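Local coordinates for YghZ aldo-keto reductase (Escherichia coli, PDB 3N6Q), which probably reduces aldehydes and ketones to alcohols with a nicotinamide cofactor, acting as a TIM-barrel aldo-keto reductase, at residues 7-12 and 89-94; 43-48 and 74-79; 151-156 and 163-168; 271-276 and 325-330. All blocks are in the same frame, centred on the assembly; numbering follows the deposited sequence.

Contact 1 (7-12 and 89-94)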
loop_
_atom_site.group_PDB
_atom_site.type_symbol
_atom_site.label_atom_id
_atom_site.label_comp_id
_atom_site.label_asym_id
_atom_site.label_seq_id
_atom_site.Cartn_x
_atom_site.Cartn_y
_atom_site.Cartn_z
ATOM N N PRO B 7 -13.992 22.549 29.200
ATOM C CA PRO B 7 -14.649 21.249 29.290
ATOM C C PRO B 7 -16.025 21.263 28.670
ATOM O O PRO B 7 -16.499 20.214 28.289
ATOM C CB PRO B 7 -14.769 20.975 30.814
ATOM C CG PRO B 7 -14.019 22.056 31.476
ATOM C CD PRO B 7 -13.570 23.090 30.514
ATOM N N GLU B 8 -16.588 22.454 28.473
ATOM C CA GLU B 8 -17.927 22.641 27.921
ATOM C C GLU B 8 -17.903 22.960 26.415
ATOM O O GLU B 8 -18.955 23.255 25.819
ATOM C CB GLU B 8 -18.623 23.813 28.663
ATOM C CG GLU B 8 -18.864 23.549 30.182
ATOM C CD GLU B 8 -19.469 22.174 30.425
ATOM O OE1 GLU B 8 -20.449 21.832 29.729
ATOM O OE2 GLU B 8 -18.936 21.399 31.265
ATOM N N ARG B 9 -16.744 22.755 25.771
ATOM C CA ARG B 9 -16.574 23.165 24.358
ATOM C C ARG B 9 -17.555 22.561 23.375
ATOM O O ARG B 9 -17.779 23.162 22.311
ATOM C CB ARG B 9 -15.095 22.918 23.884
ATOM C CG ARG B 9 -14.648 21.432 23.856
ATOM C CD ARG B 9 -13.117 21.370 23.725
ATOM N NE ARG B 9 -12.625 20.001 23.796
ATOM C CZ ARG B 9 -12.352 19.352 24.922
ATOM N NH1 ARG B 9 -12.610 19.921 26.103
ATOM N NH2 ARG B 9 -11.895 18.111 24.868
ATOM N N TYR B 10 -18.023 21.342 23.619
ATOM C CA TYR B 10 -18.931 20.681 22.681
ATOM C C TYR B 10 -20.423 20.956 22.966
ATOM O O TYR B 10 -21.300 20.385 22.303
ATOM C CB TYR B 10 -18.666 19.168 22.643
ATOM C CG TYR B 10 -17.235 18.874 22.207
ATOM C CD1 TYR B 10 -16.774 19.371 21.000
ATOM C CD2 TYR B 10 -16.352 18.175 23.029
ATOM C CE1 TYR B 10 -15.440 19.123 20.555
ATOM C CE2 TYR B 10 -14.981 17.968 22.618
ATOM C CZ TYR B 10 -14.568 18.452 21.376
ATOM O OH TYR B 10 -13.262 18.223 20.921
ATOM N N GLY B 11 -20.692 21.850 23.909
ATOM C CA GLY B 11 -22.035 21.948 24.482
ATOM C C GLY B 11 -22.974 22.822 23.678
ATOM O O GLY B 11 -24.184 22.622 23.741
ATOM N N GLN B 12 -22.446 23.825 22.983
ATOM C CA GLN B 12 -23.291 24.780 22.271
ATOM C C GLN B 12 -23.069 24.878 20.751
ATOM O O GLN B 12 -23.987 25.292 20.010
ATOM C CB GLN B 12 -23.106 26.180 22.857
ATOM C CG GLN B 12 -23.723 26.267 24.262
ATOM C CD GLN B 12 -23.518 27.591 24.903
ATOM O OE1 GLN B 12 -22.380 28.077 25.027
ATOM N NE2 GLN B 12 -24.616 28.192 25.359
ATOM N N ARG B 89 -5.156 16.223 19.125
ATOM C CA ARG B 89 -5.149 16.116 17.655
ATOM C C ARG B 89 -6.315 15.314 17.102
ATOM O O ARG B 89 -6.830 15.617 15.989
ATOM C CB ARG B 89 -3.805 15.568 17.123
ATOM C CG ARG B 89 -3.663 15.753 15.631
ATOM C CD ARG B 89 -4.060 14.475 14.888
ATOM N NE ARG B 89 -3.977 14.606 13.417
ATOM C CZ ARG B 89 -4.921 15.127 12.620
ATOM N NH1 ARG B 89 -6.034 15.723 13.136
ATOM N NH2 ARG B 89 -4.741 15.120 11.279
ATOM N N ASP B 90 -6.703 14.240 17.797
ATOM C CA ASP B 90 -7.750 13.361 17.275
ATOM C C ASP B 90 -9.176 13.948 17.448
ATOM O O ASP B 90 -10.148 13.339 16.977
ATOM C CB ASP B 90 -7.655 11.937 17.881
ATOM C CG ASP B 90 -6.317 11.223 17.477
ATOM O OD1 ASP B 90 -5.656 11.668 16.478
ATOM O OD2 ASP B 90 -6.018 10.163 18.046
ATOM N N GLU B 91 -9.247 15.110 18.057
ATOM C CA GLU B 91 -10.482 15.901 18.125
ATOM C C GLU B 91 -10.541 16.986 17.032
ATOM O O GLU B 91 -11.466 17.812 17.049
ATOM C CB GLU B 91 -10.573 16.546 19.520
ATOM C CG GLU B 91 -10.928 15.474 20.554
ATOM C CD GLU B 91 -10.839 15.966 21.975
ATOM O OE1 GLU B 91 -11.502 16.949 22.331
ATOM O OE2 GLU B 91 -10.137 15.314 22.764
ATOM N N LEU B 92 -9.469 17.111 16.221
ATOM C CA LEU B 92 -9.362 18.191 15.233
ATOM C C LEU B 92 -9.494 17.658 13.815
ATOM O O LEU B 92 -9.035 16.530 13.520
ATOM C CB LEU B 92 -7.975 18.900 15.303
ATOM C CG LEU B 92 -7.641 19.496 16.673
ATOM C CD1 LEU B 92 -6.275 20.254 16.514
ATOM C CD2 LEU B 92 -8.762 20.480 17.118
ATOM N N ILE B 93 -10.084 18.459 12.931
ATOM C CA ILE B 93 -10.060 18.173 11.474
ATOM C C ILE B 93 -9.199 19.222 10.808
ATOM O O ILE B 93 -9.463 20.414 10.884
ATOM C CB ILE B 93 -11.496 18.218 10.846
ATOM C CG1 ILE B 93 -12.432 17.296 11.597
ATOM C CG2 ILE B 93 -11.448 17.965 9.283
ATOM C CD1 ILE B 93 -12.002 15.766 11.502
ATOM N N ILE B 94 -8.029 18.772 10.361
ATOM C CA ILE B 94 -7.042 19.688 9.827
ATOM C C ILE B 94 -7.022 19.486 8.313
ATOM O O ILE B 94 -6.856 18.366 7.832
ATOM C CB ILE B 94 -5.625 19.384 10.429
ATOM C CG1 ILE B 94 -5.632 19.654 11.951
ATOM C CG2 ILE B 94 -4.575 20.239 9.641
ATOM C CD1 ILE B 94 -4.429 19.074 12.708
HETATM O O HOH W 1 -13.644 17.078 18.432
#
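E91 reaches out from the 3-10 turn at 89-91 to meet R9 and Y10 of the N-terminal loop, and its side chain can be followed atom by atom. CB lies 3.5 Å from Y10 OH, so the hydroxyl is close from the very start. CG passes the same oxygen, and the chain then runs extended to CD. At the tip OE1 is gripped by two donors, one on each of its lone pairs. On the anti side Y10 OH donates to OE1 at 2.6 Å, at the edge of the tyrosine ring and near its plane. On the syn side R9 NH2 donates to OE1 at 2.8 Å, with a nearly straight N-H...O angle of 177°. This is a salt bridge; the guanidinium and carboxylate planes are only 21° apart, and E91 OE1 lies in the guanidinium plane. E91 OE2 stays farther off, 3.9 Å from R9 NH2.

R9 and E91 are both buried, so the acid offers a charge mate to a cation that could otherwise be costly to bury. With R9 CG held between its backbone N and carbonyl carbon (chi1 65°), that methylene sits 3.6 Å above the Y10 ring plane, over its centre. A water donates to Y10 OH and also to E91 O, closing a second link beside the direct one.

Around the group, F53 of helix 42-54 packs on R9, Y10 and E91, W103 of a second subunit packs on E91, and past L92 the chain enters barrel strand 93-98.

Contact 2 (43-48 and 74-79)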
loop_
_atom_site.group_PDB
_atom_site.type_symbol
_atom_site.label_atom_id
_atom_site.label_comp_id
_atom_site.label_asym_id
_atom_site.label_seq_id
_atom_site.Cartn_x
_atom_site.Cartn_y
_atom_site.Cartn_z
ATOM N N GLU B 43 1.914 34.811 19.778
ATOM C CA GLU B 43 0.963 34.920 20.901
ATOM C C GLU B 43 -0.450 35.241 20.437
ATOM O O GLU B 43 -1.404 34.719 21.016
ATOM C CB GLU B 43 1.398 35.938 21.969
ATOM C CG GLU B 43 2.484 35.340 22.906
ATOM C CD GLU B 43 2.121 33.948 23.479
ATOM O OE1 GLU B 43 1.086 33.808 24.146
ATOM O OE2 GLU B 43 2.896 32.982 23.299
ATOM N N SER B 44 -0.570 36.084 19.410
ATOM C CA SER B 44 -1.891 36.405 18.823
ATOM C C SER B 44 -2.514 35.189 18.192
ATOM O O SER B 44 -3.712 34.926 18.358
ATOM C CB SER B 44 -1.746 37.481 17.749
ATOM O OG SER B 44 -1.188 38.657 18.325
ATOM N N GLN B 45 -1.716 34.465 17.401
ATOM C CA GLN B 45 -2.168 33.180 16.839
ATOM C C GLN B 45 -2.641 32.191 17.919
ATOM O O GLN B 45 -3.639 31.487 17.766
ATOM C CB GLN B 45 -1.032 32.580 15.985
ATOM C CG GLN B 45 -0.470 33.496 14.912
ATOM C CD GLN B 45 0.608 32.758 14.122
ATOM O OE1 GLN B 45 0.538 31.530 13.983
ATOM N NE2 GLN B 45 1.594 33.473 13.629
ATOM N N ARG B 46 -1.896 32.087 19.023
ATOM C CA ARG B 46 -2.192 31.097 20.019
ATOM C C ARG B 46 -3.564 31.378 20.627
ATOM O O ARG B 46 -4.326 30.450 20.895
ATOM C CB ARG B 46 -1.139 31.159 21.175
ATOM C CG ARG B 46 -1.490 30.179 22.286
ATOM C CD ARG B 46 -0.552 30.355 23.520
ATOM N NE ARG B 46 0.824 30.606 23.114
ATOM C CZ ARG B 46 1.685 29.659 22.784
ATOM N NH1 ARG B 46 1.308 28.372 22.778
ATOM N NH2 ARG B 46 2.933 30.021 22.464
ATOM N N ALA B 47 -3.841 32.645 20.864
ATOM C CA ALA B 47 -5.112 33.059 21.509
ATOM C C ALA B 47 -6.310 32.710 20.611
ATOM O O ALA B 47 -7.373 32.209 21.122
ATOM C CB ALA B 47 -5.089 34.526 21.790
ATOM N N ILE B 48 -6.149 32.978 19.308
ATOM C CA ILE B 48 -7.128 32.568 18.295
ATOM C C ILE B 48 -7.411 31.063 18.278
ATOM O O ILE B 48 -8.598 30.645 18.308
ATOM C CB ILE B 48 -6.840 33.134 16.877
ATOM C CG1 ILE B 48 -6.715 34.687 16.873
ATOM C CG2 ILE B 48 -7.933 32.584 15.895
ATOM C CD1 ILE B 48 -5.922 35.307 15.709
ATOM N N GLU B 74 1.242 26.988 8.000
ATOM C CA GLU B 74 1.390 25.596 8.381
ATOM C C GLU B 74 2.451 25.404 9.487
ATOM O O GLU B 74 2.255 24.573 10.367
ATOM C CB GLU B 74 1.850 24.810 7.145
ATOM C CG GLU B 74 0.555 24.451 6.272
ATOM C CD GLU B 74 0.941 23.765 4.994
ATOM O OE1 GLU B 74 2.161 23.866 4.628
ATOM O OE2 GLU B 74 0.059 23.120 4.354
ATOM N N GLU B 75 3.621 26.018 9.295
ATOM C CA GLU B 75 4.691 25.897 10.350
ATOM C C GLU B 75 4.229 26.391 11.734
ATOM O O GLU B 75 4.458 25.733 12.761
ATOM C CB GLU B 75 5.903 26.740 9.957
ATOM C CG GLU B 75 6.589 26.239 8.761
ATOM C CD GLU B 75 7.827 27.076 8.370
ATOM O OE1 GLU B 75 8.017 28.203 8.847
ATOM O OE2 GLU B 75 8.611 26.585 7.528
ATOM N N ASN B 76 3.556 27.534 11.743
ATOM C CA ASN B 76 3.111 28.165 13.005
ATOM C C ASN B 76 2.035 27.340 13.625
ATOM O O ASN B 76 2.056 27.019 14.831
ATOM C CB ASN B 76 2.624 29.595 12.747
ATOM C CG ASN B 76 3.748 30.572 12.585
ATOM O OD1 ASN B 76 4.837 30.372 13.159
ATOM N ND2 ASN B 76 3.539 31.601 11.794
ATOM N N PHE B 77 1.082 26.922 12.789
ATOM C CA PHE B 77 0.126 25.948 13.266
ATOM C C PHE B 77 0.778 24.691 13.812
ATOM O O PHE B 77 0.368 24.149 14.864
ATOM C CB PHE B 77 -0.877 25.572 12.136
ATOM C CG PHE B 77 -1.961 24.632 12.570
ATOM C CD1 PHE B 77 -3.072 25.108 13.288
ATOM C CD2 PHE B 77 -1.971 23.319 12.112
ATOM C CE1 PHE B 77 -4.135 24.274 13.617
ATOM C CE2 PHE B 77 -3.033 22.471 12.431
ATOM C CZ PHE B 77 -4.116 22.956 13.199
ATOM N N GLY B 78 1.746 24.144 13.086
ATOM C CA GLY B 78 2.411 22.940 13.634
ATOM C C GLY B 78 3.039 23.177 15.018
ATOM O O GLY B 78 3.004 22.312 15.877
ATOM N N ARG B 79 3.624 24.328 15.211
ATOM C CA ARG B 79 4.262 24.632 16.516
ATOM C C ARG B 79 3.205 24.692 17.606
ATOM O O ARG B 79 3.395 24.187 18.737
ATOM C CB ARG B 79 4.898 25.998 16.426
ATOM C CG ARG B 79 6.126 26.059 15.520
ATOM C CD ARG B 79 6.783 27.444 15.626
ATOM N NE ARG B 79 7.391 27.656 16.955
ATOM C CZ ARG B 79 7.913 28.813 17.378
ATOM N NH1 ARG B 79 7.932 29.886 16.584
ATOM N NH2 ARG B 79 8.429 28.898 18.602
#
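Two helices on the outer layer of the TIM barrel, 42-54 and 72-84, come together where Q45 faces N76, the pair whose CA atoms are nearest at 8.2 Å. The two side chains cross at about a right angle, and their amide planes stand 65° apart. Q45 is extended beyond CG, which carries its amide across to the asparagine. There OE1 of Q45 rests 3.1 Å from N76 CB, while Q45 NE2 lies 3.3 Å from N76 ND2. The latter pair is two donors, so it is a close approach and not a bond.

Each amide nitrogen is spent on a loop carbonyl instead: Q45 NE2 bonds to N40 O, and N76 ND2 bonds to F36 O. Long and short amides thus suit their places, each just reaching the chain that leads into helix 42-54. A leucine in place of Q45 would probably leave N40 O without this donor and let the neighbouring loop move more easily. Close by, R46 grips E43 OE2 through NE and NH2, and its NH1 pairs with E83 and D84 of helix 72-84, adding a charged tie between the same helices.

The chemistry here is therefore indirect: the amides touch without bonding to each other, their nitrogens are anchored on the loop, and the buried Q45 OE1 finds no polar partner, probably at some energetic cost.

Contact 3 (151-156 and 163-168)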
loop_
_atom_site.group_PDB
_atom_site.type_symbol
_atom_site.label_atom_id
_atom_site.label_comp_id
_atom_site.label_asym_id
_atom_site.label_seq_id
_atom_site.Cartn_x
_atom_site.Cartn_y
_atom_site.Cartn_z
ATOM N N SER B 151 -5.928 10.858 -9.371
ATOM C CA SER B 151 -5.033 9.758 -8.994
ATOM C C SER B 151 -4.114 10.213 -7.881
ATOM O O SER B 151 -3.824 9.453 -6.948
ATOM C CB SER B 151 -4.121 9.308 -10.161
ATOM O OG SER B 151 -3.309 8.208 -9.728
ATOM N N ALA B 152 -3.649 11.446 -8.008
ATOM C CA ALA B 152 -2.800 12.033 -6.910
ATOM C C ALA B 152 -3.567 12.076 -5.563
ATOM O O ALA B 152 -3.052 11.672 -4.511
ATOM C CB ALA B 152 -2.297 13.424 -7.287
ATOM N N LEU B 153 -4.756 12.654 -5.577
ATOM C CA LEU B 153 -5.599 12.615 -4.378
ATOM C C LEU B 153 -5.795 11.172 -3.895
ATOM O O LEU B 153 -5.706 10.935 -2.671
ATOM C CB LEU B 153 -6.978 13.276 -4.658
ATOM C CG LEU B 153 -6.880 14.724 -5.061
ATOM C CD1 LEU B 153 -8.358 15.227 -5.422
ATOM C CD2 LEU B 153 -6.277 15.581 -3.938
ATOM N N ALA B 154 -6.045 10.211 -4.805
ATOM C CA ALA B 154 -6.245 8.825 -4.386
ATOM C C ALA B 154 -5.011 8.245 -3.705
ATOM O O ALA B 154 -5.120 7.518 -2.736
ATOM C CB ALA B 154 -6.672 7.932 -5.534
ATOM N N HIS B 155 -3.844 8.556 -4.265
ATOM C CA HIS B 155 -2.608 8.115 -3.658
ATOM C C HIS B 155 -2.422 8.696 -2.246
ATOM O O HIS B 155 -1.964 7.991 -1.338
ATOM C CB HIS B 155 -1.431 8.492 -4.570
ATOM C CG HIS B 155 -0.122 7.935 -4.091
ATOM N ND1 HIS B 155 0.257 6.625 -4.344
ATOM C CD2 HIS B 155 0.802 8.441 -3.251
ATOM C CE1 HIS B 155 1.417 6.397 -3.758
ATOM N NE2 HIS B 155 1.790 7.495 -3.126
ATOM N N ALA B 156 -2.814 9.958 -2.040
ATOM C CA ALA B 156 -2.714 10.570 -0.699
ATOM C C ALA B 156 -3.536 9.754 0.283
ATOM O O ALA B 156 -3.145 9.490 1.435
ATOM C CB ALA B 156 -3.233 12.059 -0.749
ATOM N N LEU B 163 -6.969 11.508 5.246
ATOM C CA LEU B 163 -8.118 10.610 5.534
ATOM C C LEU B 163 -9.192 10.767 4.436
ATOM O O LEU B 163 -9.769 9.776 3.996
ATOM C CB LEU B 163 -8.725 10.942 6.876
ATOM C CG LEU B 163 -7.838 10.702 8.129
ATOM C CD1 LEU B 163 -8.618 10.885 9.445
ATOM C CD2 LEU B 163 -7.226 9.297 8.068
ATOM N N TYR B 164 -9.396 11.998 3.968
ATOM C CA TYR B 164 -10.442 12.344 2.990
ATOM C C TYR B 164 -9.893 13.371 2.000
ATOM O O TYR B 164 -8.857 14.018 2.254
ATOM C CB TYR B 164 -11.661 13.042 3.661
ATOM C CG TYR B 164 -12.340 12.273 4.783
ATOM C CD1 TYR B 164 -13.404 11.390 4.497
ATOM C CD2 TYR B 164 -11.979 12.486 6.117
ATOM C CE1 TYR B 164 -14.113 10.763 5.547
ATOM C CE2 TYR B 164 -12.639 11.825 7.171
ATOM C CZ TYR B 164 -13.740 11.005 6.860
ATOM O OH TYR B 164 -14.436 10.391 7.855
ATOM N N VAL B 165 -10.577 13.535 0.873
ATOM C CA VAL B 165 -10.110 14.516 -0.083
ATOM C C VAL B 165 -11.212 15.511 -0.471
ATOM O O VAL B 165 -12.381 15.179 -0.414
ATOM C CB VAL B 165 -9.481 13.840 -1.344
ATOM C CG1 VAL B 165 -8.114 13.228 -0.947
ATOM C CG2 VAL B 165 -10.398 12.819 -1.952
ATOM N N GLY B 166 -10.802 16.695 -0.888
ATOM C CA GLY B 166 -11.708 17.842 -1.178
ATOM C C GLY B 166 -11.250 18.517 -2.477
ATOM O O GLY B 166 -10.116 18.307 -2.957
ATOM N N ILE B 167 -12.129 19.299 -3.076
ATOM C CA ILE B 167 -11.733 20.215 -4.109
ATOM C C ILE B 167 -12.206 21.610 -3.807
ATOM O O ILE B 167 -13.178 21.820 -3.047
ATOM C CB ILE B 167 -12.203 19.768 -5.520
ATOM C CG1 ILE B 167 -13.752 19.656 -5.550
ATOM C CG2 ILE B 167 -11.667 18.379 -5.852
ATOM C CD1 ILE B 167 -14.268 19.131 -6.992
ATOM N N SER B 168 -11.577 22.570 -4.449
ATOM C CA SER B 168 -11.925 23.985 -4.255
ATOM C C SER B 168 -12.008 24.724 -5.578
ATOM O O SER B 168 -11.141 24.601 -6.414
ATOM C CB SER B 168 -10.918 24.688 -3.294
ATOM O OG SER B 168 -11.345 26.015 -3.026
#
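This is apolar packing of a helix against the strand that follows it, L153 meeting V165 within one beta-alpha-beta unit of the TIM barrel. The unit runs from strand 132-137 through helix 146-158 to strand 162-168, a crossover that joins two parallel, paired strands of the barrel wall. The two residues point toward each other, and their CA atoms are the nearest pair between the segments, 6.5 Å apart.

Leucine and valine suit the seam because both are wholly apolar, and valine, branched at CB, puts a methyl against the helix while adding little length. L153 also touches F135 on the first strand of the unit, and L182 of helix 172-183 packs on both L153 and V165, so the pair belongs to the layer between the barrel wall and its helices. G166 follows without a side chain, and a CB there would point away from the helix.

The V165 branch that touches is CG1, anti to its own carbonyl carbon (chi1 -72°). That methyl sits 3.9 Å from L153 CB and also meets the backbone of the helix, lying 3.7 Å from L153 O.

Contact 4 (271-276 and 325-330)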
loop_
_atom_site.group_PDB
_atom_site.type_symbol
_atom_site.label_atom_id
_atom_site.label_comp_id
_atom_site.label_asym_id
_atom_site.label_seq_id
_atom_site.Cartn_x
_atom_site.Cartn_y
_atom_site.Cartn_z
ATOM N N ASN B 271 -27.555 46.342 6.826
ATOM C CA ASN B 271 -27.150 46.383 8.237
ATOM C C ASN B 271 -28.365 46.710 9.120
ATOM O O ASN B 271 -28.489 46.201 10.268
ATOM C CB ASN B 271 -26.068 47.465 8.443
ATOM C CG ASN B 271 -25.548 47.498 9.860
ATOM O OD1 ASN B 271 -25.172 46.466 10.417
ATOM N ND2 ASN B 271 -25.579 48.684 10.482
ATOM N N GLU B 272 -29.232 47.593 8.589
ATOM C CA GLU B 272 -30.508 47.865 9.267
ATOM C C GLU B 272 -31.387 46.622 9.418
ATOM O O GLU B 272 -31.963 46.404 10.522
ATOM C CB GLU B 272 -31.247 49.058 8.655
ATOM C CG GLU B 272 -30.525 50.332 8.929
ATOM C CD GLU B 272 -31.164 51.572 8.267
ATOM O OE1 GLU B 272 -32.177 51.453 7.544
ATOM O OE2 GLU B 272 -30.582 52.648 8.433
ATOM N N MET B 273 -31.467 45.802 8.361
ATOM C CA MET B 273 -32.171 44.519 8.450
ATOM C C MET B 273 -31.562 43.677 9.524
ATOM O O MET B 273 -32.294 43.016 10.281
ATOM C CB MET B 273 -32.219 43.731 7.133
ATOM C CG MET B 273 -33.027 44.387 5.965
ATOM S SD MET B 273 -33.162 43.283 4.535
ATOM C CE MET B 273 -34.152 41.909 5.227
ATOM N N ALA B 274 -30.226 43.574 9.522
ATOM C CA ALA B 274 -29.573 42.735 10.536
ATOM C C ALA B 274 -29.964 43.223 11.960
ATOM O O ALA B 274 -30.298 42.420 12.851
ATOM C CB ALA B 274 -28.030 42.773 10.343
ATOM N N GLN B 275 -29.919 44.534 12.166
ATOM C CA GLN B 275 -30.208 45.077 13.505
ATOM C C GLN B 275 -31.610 44.749 13.966
ATOM O O GLN B 275 -31.834 44.515 15.163
ATOM C CB GLN B 275 -30.023 46.599 13.537
ATOM C CG GLN B 275 -28.572 47.008 13.546
ATOM C CD GLN B 275 -28.370 48.498 13.300
ATOM O OE1 GLN B 275 -29.298 49.229 12.895
ATOM N NE2 GLN B 275 -27.126 48.947 13.489
ATOM N N GLN B 276 -32.547 44.725 13.018
ATOM C CA GLN B 276 -33.957 44.383 13.290
ATOM C C GLN B 276 -34.059 42.931 13.741
ATOM O O GLN B 276 -34.973 42.565 14.471
ATOM C CB GLN B 276 -34.800 44.534 12.030
ATOM C CG GLN B 276 -34.924 45.960 11.487
ATOM C CD GLN B 276 -35.671 46.877 12.435
ATOM O OE1 GLN B 276 -36.556 46.427 13.188
ATOM N NE2 GLN B 276 -35.297 48.168 12.431
ATOM N N LEU B 325 -35.961 37.239 2.980
ATOM C CA LEU B 325 -35.075 36.777 1.905
ATOM C C LEU B 325 -35.204 37.599 0.600
ATOM O O LEU B 325 -34.192 37.924 -0.060
ATOM C CB LEU B 325 -35.249 35.270 1.647
ATOM C CG LEU B 325 -34.823 34.373 2.822
ATOM C CD1 LEU B 325 -35.159 32.916 2.434
ATOM C CD2 LEU B 325 -33.219 34.575 3.035
ATOM N N ALA B 326 -36.458 37.917 0.226
ATOM C CA ALA B 326 -36.742 38.665 -0.955
ATOM C C ALA B 326 -36.248 40.098 -0.777
ATOM O O ALA B 326 -35.696 40.693 -1.706
ATOM C CB ALA B 326 -38.290 38.670 -1.226
ATOM N N GLN B 327 -36.376 40.635 0.423
ATOM C CA GLN B 327 -35.947 42.003 0.742
ATOM C C GLN B 327 -34.389 42.114 0.678
ATOM O O GLN B 327 -33.815 43.097 0.174
ATOM C CB GLN B 327 -36.452 42.393 2.140
ATOM C CG GLN B 327 -37.940 42.837 2.231
ATOM C CD GLN B 327 -38.466 43.088 3.657
ATOM O OE1 GLN B 327 -38.055 42.435 4.633
ATOM N NE2 GLN B 327 -39.437 44.000 3.762
ATOM N N ILE B 328 -33.738 41.114 1.233
ATOM C CA ILE B 328 -32.259 41.032 1.154
ATOM C C ILE B 328 -31.828 41.049 -0.323
ATOM O O ILE B 328 -31.023 41.890 -0.733
ATOM C CB ILE B 328 -31.762 39.747 1.856
ATOM C CG1 ILE B 328 -31.863 39.962 3.377
ATOM C CG2 ILE B 328 -30.239 39.376 1.357
ATOM C CD1 ILE B 328 -31.678 38.666 4.228
ATOM N N ASP B 329 -32.416 40.186 -1.147
ATOM C CA ASP B 329 -32.058 40.175 -2.573
ATOM C C ASP B 329 -32.346 41.490 -3.273
ATOM O O ASP B 329 -31.586 41.948 -4.138
ATOM C CB ASP B 329 -32.754 39.047 -3.323
ATOM C CG ASP B 329 -32.208 37.678 -2.952
ATOM O OD1 ASP B 329 -31.246 37.605 -2.142
ATOM O OD2 ASP B 329 -32.788 36.683 -3.427
ATOM N N GLN B 330 -33.493 42.074 -2.976
ATOM C CA GLN B 330 -33.780 43.358 -3.563
ATOM C C GLN B 330 -32.740 44.460 -3.237
ATOM O O GLN B 330 -32.395 45.260 -4.126
ATOM C CB GLN B 330 -35.210 43.797 -3.191
ATOM C CG GLN B 330 -35.666 45.087 -3.903
ATOM C CD GLN B 330 -36.035 44.808 -5.337
ATOM O OE1 GLN B 330 -36.863 43.926 -5.614
ATOM N NE2 GLN B 330 -35.365 45.488 -6.268
#
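Among the bonds inside 271-276 and 325-330, which meet through M273 and I328, the shortest are backbone ones, Q275 N to N271 O and Q330 N to A326 O, both 2.9 Å. What passes between the two helices is apolar, and the sulfur end of M273 carries it. CG of M273 stands anti to its carbonyl carbon, the chain runs on through chi2, and it then bends at chi3 (64°), turning the terminal methyl against the facing helix. CE comes 3.5 Å from I328 CG1, the closest approach of the contact, and SD lies 3.7 Å from the same I328 CG1. On its other neighbour CE rests 3.9 Å from Q327 CB.

The helices involved, 261-276 and 322-334, belong to the C-terminal part of the TIM-barrel chain. Between 271-276 and 325-330 the nearest CA atoms, those of M273 and I328, are 8.1 Å apart, a separation that a long, flexible methionine can span. Isoleucine suits the buried side, where I328 also packs on W288 of helix 281-289 and on F320 and L198. Q327 lies at the edge of the contact, its aliphatic CB joining the apolar patch.

With M273 cut back to an alanine, I328 CG1 and Q327 CB would lose the methyl and sulfur now against them, and a gap would probably open between the helices. On the same helix as I328, D329 turns to a different task, forming a salt bridge with R201.

Overall arrangement
Contacts 1, 2 and 3 are buried, whereas contact 4 is partly buried and, at 25 Å between centres, lies farthest from the middle of the chain. Contacts 1 and 2 adjoin: helix 72-84 leads on to strand 93-98, and F77 CE2 packs on I94 CD1 at 3.7 Å; contact 2 is nested within the loop that contact 1 closes. Contacts 1 and 3 reach the same sheet, and both touch the second subunit. Chemistry follows place: contact 1 ties the N-terminal loop down by charge and hydroxyl, contact 2 sets amides between outer helices, contact 3 packs apolar side chains of helix and barrel wall, and contact 4 joins two C-terminal helices through a thioether.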